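Local coordinates for M152 protein (Murid herpesvirus 1, PDB 4G59) that probably serves the virus in immune evasion as an MHC class I-like glycoprotein that binds host NKG2D ligands of the RAE-1 family, at residues F35-N40 / A72-Q77; D46-E51 / M62-L67; A68-F73 / A162-R167. All blocks are in the same frame, centred on the assembly; numbering follows the deposited sequence.

All three interactions lie in the MHC class I-like platform, on the same side of the chain's centre. Interactions 1 and 2 are buried and mainly apolar: the first seats helix 68-89 on strand 34-40, the second packs the loop leading into that helix against neighbouring strand 48-50. Hydrogen bonds join the two strands, from Ile50 N to His37 O and from Ile39 N to Phe48 O. Interaction 3 uses the first turns of the same helix and is only partly buried; there it meets helix 161-178 through charged and amide groups. The chemistry thus shifts from ring and methyl packing over the sheet to a salt bridge and hydrogen bond between the helices.

Interaction 1 (F35-N40 / A72-Q77); sequences FRHSIN and AFFVEQ
His37 and Phe74 pack ring against ring where helix 68-89 lies over the antiparallel sheet, the arrangement of an MHC class I-like platform domain. Strand 35-40 and helix 72-77 run at 142° with their axes 10.0 Å apart.

In the aromatic contact the rings lie near parallel but displaced, so that they hardly overlap: the centroids are 4.4 Å apart and the planes 27° from parallel. Each ring mostly covers the other's CB. His37 CB sits over the centre of the Phe74 ring, 3.5 Å from its centroid, while Phe74 CB lies over the centre of the imidazole at 3.7 Å. These two CH-pi contacts arise because the side chains run alongside in opposite senses. In both, CG stands beside the backbone N, anti to the carbonyl carbon (chi1 -56° for His37).

Apolar packing continues at the edge of the Phe74 ring, where Ile39 CG1 approaches CZ at 3.7 Å. A polar atom, Ser38 O, also stands at that edge, near CZ. Gln77 borders the histidine more loosely through its CB; its amide turns away to Tyr99 and Ser152.

No hydrogen bond crosses between the two segments, yet the buried imidazole has polar partners. ND1 pairs with Ser27 OG of the adjacent strand and NE2 with Glu78 OE1 of the helix, which would fix the ring's rotation; the carboxylate probably favours a proton on NE2. The closest approach of all brings His37 ND1 to 3.2 Å from Phe74 CD1.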
# COMPACT_ATOMS: atom_id res chain seq x y z
N PHE B 35 2.97 14.84 0.65
CA PHE B 35 2.85 14.15 -0.62
C PHE B 35 3.76 12.92 -0.67
O PHE B 35 4.86 12.91 -0.11
CB PHE B 35 3.21 15.10 -1.79
CG PHE B 35 2.28 16.28 -1.95
CD1 PHE B 35 1.33 16.30 -2.95
CD2 PHE B 35 2.37 17.38 -1.09
CE1 PHE B 35 0.47 17.39 -3.10
CE2 PHE B 35 1.51 18.49 -1.23
CZ PHE B 35 0.57 18.49 -2.23
N ARG B 36 3.29 11.88 -1.34
CA ARG B 36 4.17 10.79 -1.69
C ARG B 36 4.29 10.85 -3.21
O ARG B 36 3.28 10.75 -3.92
CB ARG B 36 3.63 9.44 -1.23
CG ARG B 36 4.62 8.26 -1.43
CD ARG B 36 3.89 6.91 -1.46
NE ARG B 36 2.97 6.90 -2.58
CZ ARG B 36 1.82 6.23 -2.62
NH1 ARG B 36 1.47 5.49 -1.57
NH2 ARG B 36 1.03 6.29 -3.70
N HIS B 37 5.51 11.06 -3.70
CA HIS B 37 5.76 11.03 -5.14
C HIS B 37 6.54 9.76 -5.51
O HIS B 37 7.36 9.27 -4.73
CB HIS B 37 6.55 12.27 -5.59
CG HIS B 37 5.90 13.58 -5.23
ND1 HIS B 37 4.75 14.05 -5.84
CD2 HIS B 37 6.28 14.55 -4.36
CE1 HIS B 37 4.45 15.23 -5.35
NE2 HIS B 37 5.35 15.56 -4.44
N SER B 38 6.29 9.23 -6.71
CA SER B 38 7.01 8.04 -7.16
C SER B 38 7.02 7.95 -8.67
O SER B 38 6.06 8.36 -9.34
CB SER B 38 6.35 6.78 -6.63
OG SER B 38 5.07 6.67 -7.20
N ILE B 39 8.12 7.42 -9.21
CA ILE B 39 8.18 7.11 -10.64
C ILE B 39 8.41 5.61 -10.82
O ILE B 39 9.17 4.99 -10.04
CB ILE B 39 9.32 7.84 -11.31
CG1 ILE B 39 9.22 9.34 -11.06
CG2 ILE B 39 9.34 7.53 -12.80
CD1 ILE B 39 10.54 10.06 -11.22
N ASN B 40 7.78 5.02 -11.83
CA ASN B 40 8.09 3.64 -12.19
C ASN B 40 7.97 3.45 -13.70
O ASN B 40 7.43 4.30 -14.40
CB ASN B 40 7.21 2.65 -11.41
CG ASN B 40 5.74 2.75 -11.79
OD1 ASN B 40 5.27 2.05 -12.71
ND2 ASN B 40 4.99 3.60 -11.07
N ALA B 72 11.15 19.02 -10.59
CA ALA B 72 10.36 20.18 -10.96
C ALA B 72 8.91 19.79 -11.27
O ALA B 72 7.99 20.54 -10.96
CB ALA B 72 11.00 20.95 -12.12
N PHE B 73 8.69 18.63 -11.88
CA PHE B 73 7.34 18.16 -12.18
C PHE B 73 6.55 17.94 -10.89
O PHE B 73 5.38 18.35 -10.77
CB PHE B 73 7.39 16.86 -13.01
CG PHE B 73 6.02 16.29 -13.35
CD1 PHE B 73 5.30 16.77 -14.43
CD2 PHE B 73 5.48 15.25 -12.60
CE1 PHE B 73 4.03 16.23 -14.75
CE2 PHE B 73 4.21 14.70 -12.92
CZ PHE B 73 3.50 15.20 -13.99
N PHE B 74 7.20 17.32 -9.91
CA PHE B 74 6.56 17.03 -8.64
C PHE B 74 6.33 18.29 -7.83
O PHE B 74 5.33 18.39 -7.11
CB PHE B 74 7.39 16.05 -7.81
CG PHE B 74 7.36 14.64 -8.33
CD1 PHE B 74 6.15 14.06 -8.72
CD2 PHE B 74 8.53 13.90 -8.42
CE1 PHE B 74 6.12 12.75 -9.20
CE2 PHE B 74 8.52 12.59 -8.89
CZ PHE B 74 7.31 12.02 -9.29
N VAL B 75 7.27 19.23 -7.92
CA VAL B 75 7.07 20.55 -7.32
C VAL B 75 5.82 21.20 -7.90
O VAL B 75 5.03 21.80 -7.17
CB VAL B 75 8.32 21.46 -7.45
CG1 VAL B 75 7.96 22.93 -7.24
CG2 VAL B 75 9.37 21.02 -6.45
N GLU B 76 5.62 21.02 -9.21
CA GLU B 76 4.41 21.54 -9.84
C GLU B 76 3.17 20.83 -9.32
O GLU B 76 2.18 21.49 -9.04
CB GLU B 76 4.48 21.44 -11.37
CG GLU B 76 3.16 21.72 -12.10
CD GLU B 76 2.59 23.13 -11.86
OE1 GLU B 76 3.31 24.00 -11.32
OE2 GLU B 76 1.41 23.38 -12.21
N GLN B 77 3.23 19.50 -9.18
CA GLN B 77 2.06 18.77 -8.69
C GLN B 77 1.69 19.23 -7.28
O GLN B 77 0.52 19.28 -6.94
CB GLN B 77 2.27 17.24 -8.69
CG GLN B 77 2.58 16.62 -10.05
CD GLN B 77 1.62 17.03 -11.16
OE1 GLN B 77 0.40 16.91 -11.03
NE2 GLN B 77 2.18 17.50 -12.27

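Interaction 2 (D46-E51 / M62-L67); sequences DIFRIE and MNVSEL. With NAG (2-acetamido-2-deoxy-beta-D-glucopyranose), chain E.
The Phe48 ring takes Leu67 CD2 over one face, 4.0 Å from its centroid and offset toward the rim, a CH-pi contact with the side chains tip to tip. Val64 CG2 approaches the same ring obliquely, 4.0 Å from CE1. The second flat group, the guanidinium of Arg49, has acidic partners at its edge and in its plane: NE and NH2 both grip Asp46 OD2, while NH1 binds Glu51 OE2 at 2.9 Å; that oxygen also forms a salt bridge with Lys57.

Met62 lies against Ile47 and Phe48. Its SD comes within 3.4 Å of Ile47 O and 3.6 Å of Ile47 CG2, and a bend at chi3 (67°) swings CE toward Phe48 CB. A classic beta bulge sets Ile47 and Phe48 opposite the single residue Ile39. Phe48 CB points to the loop, with CG anti to the backbone N (chi1 180°). Leu67 is the N-cap of helix 68-89 in this MHC class I-like platform; helix 161-178 also covers the contact, through Trp168 and Phe171.

The loop carries the N-linked glycan, Asn63 ND2 being bonded to NAG C1; ND2 also donates to Glu66 OE1 at 2.9 Å.

Between the segments the chemistry is largely apolar, with a sulfur-carbonyl approach and one CH-pi contact, so burial of apolar side chains, rather than directional bonds, probably joins loop to sheet; the Arg49 salt bridges and the glycan take no part.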
# COMPACT_ATOMS: atom_id res chain seq x y z
N ASP B 46 8.64 0.76 -7.87
CA ASP B 46 9.12 2.15 -7.88
C ASP B 46 10.63 2.24 -7.97
O ASP B 46 11.37 1.59 -7.21
CB ASP B 46 8.64 2.98 -6.69
CG ASP B 46 7.15 2.94 -6.50
OD1 ASP B 46 6.40 2.75 -7.49
OD2 ASP B 46 6.73 3.11 -5.34
N ILE B 47 11.09 3.04 -8.93
CA ILE B 47 12.52 3.32 -9.07
C ILE B 47 12.90 4.57 -8.25
O ILE B 47 13.98 4.66 -7.64
CB ILE B 47 12.89 3.49 -10.54
CG1 ILE B 47 12.58 2.19 -11.30
CG2 ILE B 47 14.34 3.86 -10.71
CD1 ILE B 47 12.54 2.36 -12.85
N PHE B 48 11.99 5.55 -8.24
CA PHE B 48 12.18 6.73 -7.41
C PHE B 48 10.94 6.97 -6.57
O PHE B 48 9.81 6.87 -7.08
CB PHE B 48 12.48 7.95 -8.27
CG PHE B 48 12.68 9.20 -7.47
CD1 PHE B 48 13.87 9.41 -6.78
CD2 PHE B 48 11.69 10.17 -7.42
CE1 PHE B 48 14.08 10.58 -6.05
CE2 PHE B 48 11.88 11.33 -6.68
CZ PHE B 48 13.08 11.53 -5.99
N ARG B 49 11.15 7.27 -5.29
CA ARG B 49 10.02 7.55 -4.42
C ARG B 49 10.38 8.53 -3.32
O ARG B 49 11.45 8.45 -2.69
CB ARG B 49 9.44 6.27 -3.80
CG ARG B 49 8.13 6.52 -3.01
CD ARG B 49 7.81 5.40 -2.03
NE ARG B 49 7.42 4.13 -2.65
CZ ARG B 49 7.23 2.98 -1.98
NH1 ARG B 49 7.40 2.94 -0.65
NH2 ARG B 49 6.87 1.87 -2.63
N ILE B 50 9.47 9.47 -3.10
CA ILE B 50 9.56 10.38 -1.97
C ILE B 50 8.38 10.09 -1.08
O ILE B 50 7.23 10.32 -1.49
CB ILE B 50 9.46 11.85 -2.40
CG1 ILE B 50 10.37 12.13 -3.60
CG2 ILE B 50 9.78 12.76 -1.22
CD1 ILE B 50 10.33 13.56 -4.08
N GLU B 51 8.66 9.60 0.13
CA GLU B 51 7.60 9.38 1.12
C GLU B 51 7.07 10.71 1.64
O GLU B 51 7.76 11.73 1.58
CB GLU B 51 8.14 8.56 2.29
CG GLU B 51 8.70 7.20 1.89
CD GLU B 51 7.63 6.20 1.51
OE1 GLU B 51 6.44 6.59 1.42
OE2 GLU B 51 7.98 5.02 1.31
N MET B 62 21.60 5.61 -8.99
CA MET B 62 20.93 6.84 -9.45
C MET B 62 21.54 8.05 -8.77
O MET B 62 21.69 8.07 -7.54
CB MET B 62 19.44 6.83 -9.12
CG MET B 62 18.59 5.79 -9.80
SD MET B 62 16.93 5.71 -9.06
CE MET B 62 16.34 7.34 -9.59
N ASN B 63 21.79 9.10 -9.54
CA ASN B 63 22.16 10.37 -8.96
C ASN B 63 20.87 11.17 -8.87
O ASN B 63 20.33 11.60 -9.89
CB ASN B 63 23.18 11.09 -9.85
CG ASN B 63 23.61 12.42 -9.27
OD1 ASN B 63 23.17 12.82 -8.19
ND2 ASN B 63 24.48 13.12 -9.99
N VAL B 64 20.38 11.35 -7.65
CA VAL B 64 19.14 12.08 -7.41
C VAL B 64 19.24 13.57 -7.80
O VAL B 64 18.29 14.15 -8.35
CB VAL B 64 18.65 11.90 -5.95
CG1 VAL B 64 19.77 12.21 -4.96
CG2 VAL B 64 17.41 12.75 -5.67
N SER B 65 20.40 14.17 -7.54
CA SER B 65 20.63 15.55 -7.94
C SER B 65 20.41 15.79 -9.45
O SER B 65 20.03 16.89 -9.86
CB SER B 65 22.03 16.00 -7.50
OG SER B 65 22.05 16.28 -6.11
N GLU B 66 20.63 14.76 -10.26
CA GLU B 66 20.45 14.83 -11.70
C GLU B 66 18.99 14.72 -12.12
O GLU B 66 18.69 14.67 -13.31
CB GLU B 66 21.26 13.73 -12.40
CG GLU B 66 22.45 14.23 -13.21
CD GLU B 66 23.39 13.12 -13.61
OE1 GLU B 66 23.89 12.41 -12.71
OE2 GLU B 66 23.64 12.96 -14.82
N LEU B 67 18.08 14.66 -11.15
CA LEU B 67 16.66 14.47 -11.45
C LEU B 67 15.92 15.81 -11.38
O LEU B 67 14.86 15.93 -10.77
CB LEU B 67 16.04 13.44 -10.50
CG LEU B 67 16.17 11.93 -10.79
CD1 LEU B 67 17.59 11.51 -11.00
CD2 LEU B 67 15.57 11.10 -9.66
C1 NAG E . 25.05 14.28 -9.55
C2 NAG E . 24.94 15.79 -9.39
C3 NAG E . 26.34 16.38 -9.28
C4 NAG E . 27.04 15.71 -8.11
C5 NAG E . 27.07 14.21 -8.38
C6 NAG E . 27.83 13.47 -7.29
C7 NAG E . 24.83 17.16 -11.39
C8 NAG E . 23.99 17.69 -12.51
N2 NAG E . 24.23 16.36 -10.52
O3 NAG E . 26.25 17.77 -9.03
O4 NAG E . 28.35 16.20 -8.00
O5 NAG E . 25.74 13.74 -8.44
O6 NAG E . 27.82 12.09 -7.56
O7 NAG E . 26.02 17.48 -11.30

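Interaction 3 (A68-F73 / A162-R167); sequences AQESAF and ALLQKR
Arg167 NH2 is shared by two acceptors of helix 68-73, forming a salt bridge with Glu70 OE2 and a hydrogen bond to Gln69 OE1, each 2.6 Å long. The hydrogen bond to the amide oxygen is moderately straight (N-H...O 150°): OE1 lies near the guanidinium plane at its edge, the two flat groups being 17° apart. The carboxylate instead meets the arginine tip to tip with its plane turned 75° from the guanidinium. A bend at chi3 carries NE round toward the acceptors.

Glu70 also has a second partner, since its OE1 bonds to Trp168 NE1 beside Arg167, so both carboxylate oxygens are engaged by helix 161-178.

Outward from this cluster, Leu164 CD2 makes a close approach to Glu70 OE1, at 3.2 Å. Leu163 CD2 lies 3.8 Å from Gln69 NE2; the two side chains cross at about a right angle. The axes of segments 68-73 and 162-167, both on platform helices, pass 11.3 Å apart and cross steeply.

With one nitrogen holding a charged and a neutral oxygen, the junction depends on long polar side chains spanning the helices; the salt bridge would probably stabilise the ionised form of Glu70.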
# COMPACT_ATOMS: atom_id res chain seq x y z
N ALA B 68 16.50 16.83 -12.03
CA ALA B 68 15.96 18.19 -12.01
C ALA B 68 14.55 18.31 -12.59
O ALA B 68 13.68 18.94 -11.99
CB ALA B 68 16.92 19.14 -12.74
N GLN B 69 14.34 17.74 -13.77
CA GLN B 69 13.07 17.87 -14.46
C GLN B 69 11.93 17.19 -13.70
O GLN B 69 10.89 17.81 -13.45
CB GLN B 69 13.17 17.32 -15.89
CG GLN B 69 14.10 18.09 -16.81
CD GLN B 69 15.56 17.96 -16.45
OE1 GLN B 69 16.00 16.94 -15.91
NE2 GLN B 69 16.33 19.01 -16.74
N GLU B 70 12.14 15.93 -13.31
CA GLU B 70 11.12 15.21 -12.55
C GLU B 70 10.83 15.87 -11.20
O GLU B 70 9.66 16.02 -10.83
CB GLU B 70 11.44 13.71 -12.40
CG GLU B 70 12.91 13.35 -12.33
CD GLU B 70 13.57 13.13 -13.68
OE1 GLU B 70 13.06 12.34 -14.49
OE2 GLU B 70 14.63 13.74 -13.92
N SER B 71 11.88 16.31 -10.50
CA SER B 71 11.68 17.08 -9.25
C SER B 71 10.85 18.32 -9.50
O SER B 71 9.93 18.62 -8.74
CB SER B 71 13.01 17.47 -8.62
OG SER B 71 13.41 16.52 -7.65
N ALA B 72 11.15 19.02 -10.59
CA ALA B 72 10.36 20.18 -10.96
C ALA B 72 8.91 19.79 -11.27
O ALA B 72 7.99 20.54 -10.96
CB ALA B 72 11.00 20.95 -12.12
N PHE B 73 8.69 18.63 -11.88
CA PHE B 73 7.34 18.16 -12.18
C PHE B 73 6.55 17.94 -10.89
O PHE B 73 5.38 18.35 -10.77
CB PHE B 73 7.39 16.86 -13.01
CG PHE B 73 6.02 16.29 -13.35
CD1 PHE B 73 5.30 16.77 -14.43
CD2 PHE B 73 5.48 15.25 -12.60
CE1 PHE B 73 4.03 16.23 -14.75
CE2 PHE B 73 4.21 14.70 -12.92
CZ PHE B 73 3.50 15.20 -13.99
N ALA B 162 13.16 13.99 -24.90
CA ALA B 162 14.38 13.34 -25.35
C ALA B 162 15.38 13.15 -24.22
O ALA B 162 16.14 12.17 -24.21
CB ALA B 162 15.00 14.11 -26.49
N LEU B 163 15.40 14.08 -23.27
CA LEU B 163 16.37 13.97 -22.17
C LEU B 163 15.88 12.93 -21.18
O LEU B 163 16.68 12.18 -20.62
CB LEU B 163 16.58 15.31 -21.47
CG LEU B 163 17.24 15.32 -20.09
CD1 LEU B 163 18.58 14.60 -20.09
CD2 LEU B 163 17.43 16.74 -19.63
N LEU B 164 14.56 12.88 -20.98
CA LEU B 164 13.93 11.92 -20.08
C LEU B 164 13.99 10.51 -20.66
O LEU B 164 14.28 9.55 -19.95
CB LEU B 164 12.48 12.32 -19.78
CG LEU B 164 12.25 13.55 -18.91
CD1 LEU B 164 10.79 13.99 -18.93
CD2 LEU B 164 12.69 13.26 -17.49
N GLN B 165 13.72 10.39 -21.96
CA GLN B 165 13.82 9.11 -22.63
C GLN B 165 15.23 8.54 -22.44
O GLN B 165 15.39 7.35 -22.16
CB GLN B 165 13.51 9.25 -24.12
CG GLN B 165 13.82 8.00 -24.94
CD GLN B 165 12.74 6.94 -24.86
OE1 GLN B 165 11.60 7.20 -24.43
NE2 GLN B 165 13.08 5.73 -25.26
N LYS B 166 16.24 9.39 -22.55
CA LYS B 166 17.60 8.91 -22.41
C LYS B 166 17.87 8.47 -20.98
O LYS B 166 18.38 7.37 -20.74
CB LYS B 166 18.60 9.99 -22.81
CG LYS B 166 20.01 9.48 -22.94
CD LYS B 166 20.98 10.63 -23.08
CE LYS B 166 22.38 10.13 -23.40
NZ LYS B 166 23.40 10.95 -22.71
N ARG B 167 17.50 9.32 -20.02
CA ARG B 167 17.80 9.04 -18.63
C ARG B 167 17.07 7.79 -18.14
O ARG B 167 17.66 6.94 -17.45
CB ARG B 167 17.51 10.24 -17.73
CG ARG B 167 17.55 9.91 -16.26
CD ARG B 167 17.83 11.11 -15.38
NE ARG B 167 16.83 12.16 -15.56
CZ ARG B 167 17.13 13.44 -15.76
NH1 ARG B 167 18.40 13.81 -15.80
NH2 ARG B 167 16.16 14.33 -15.92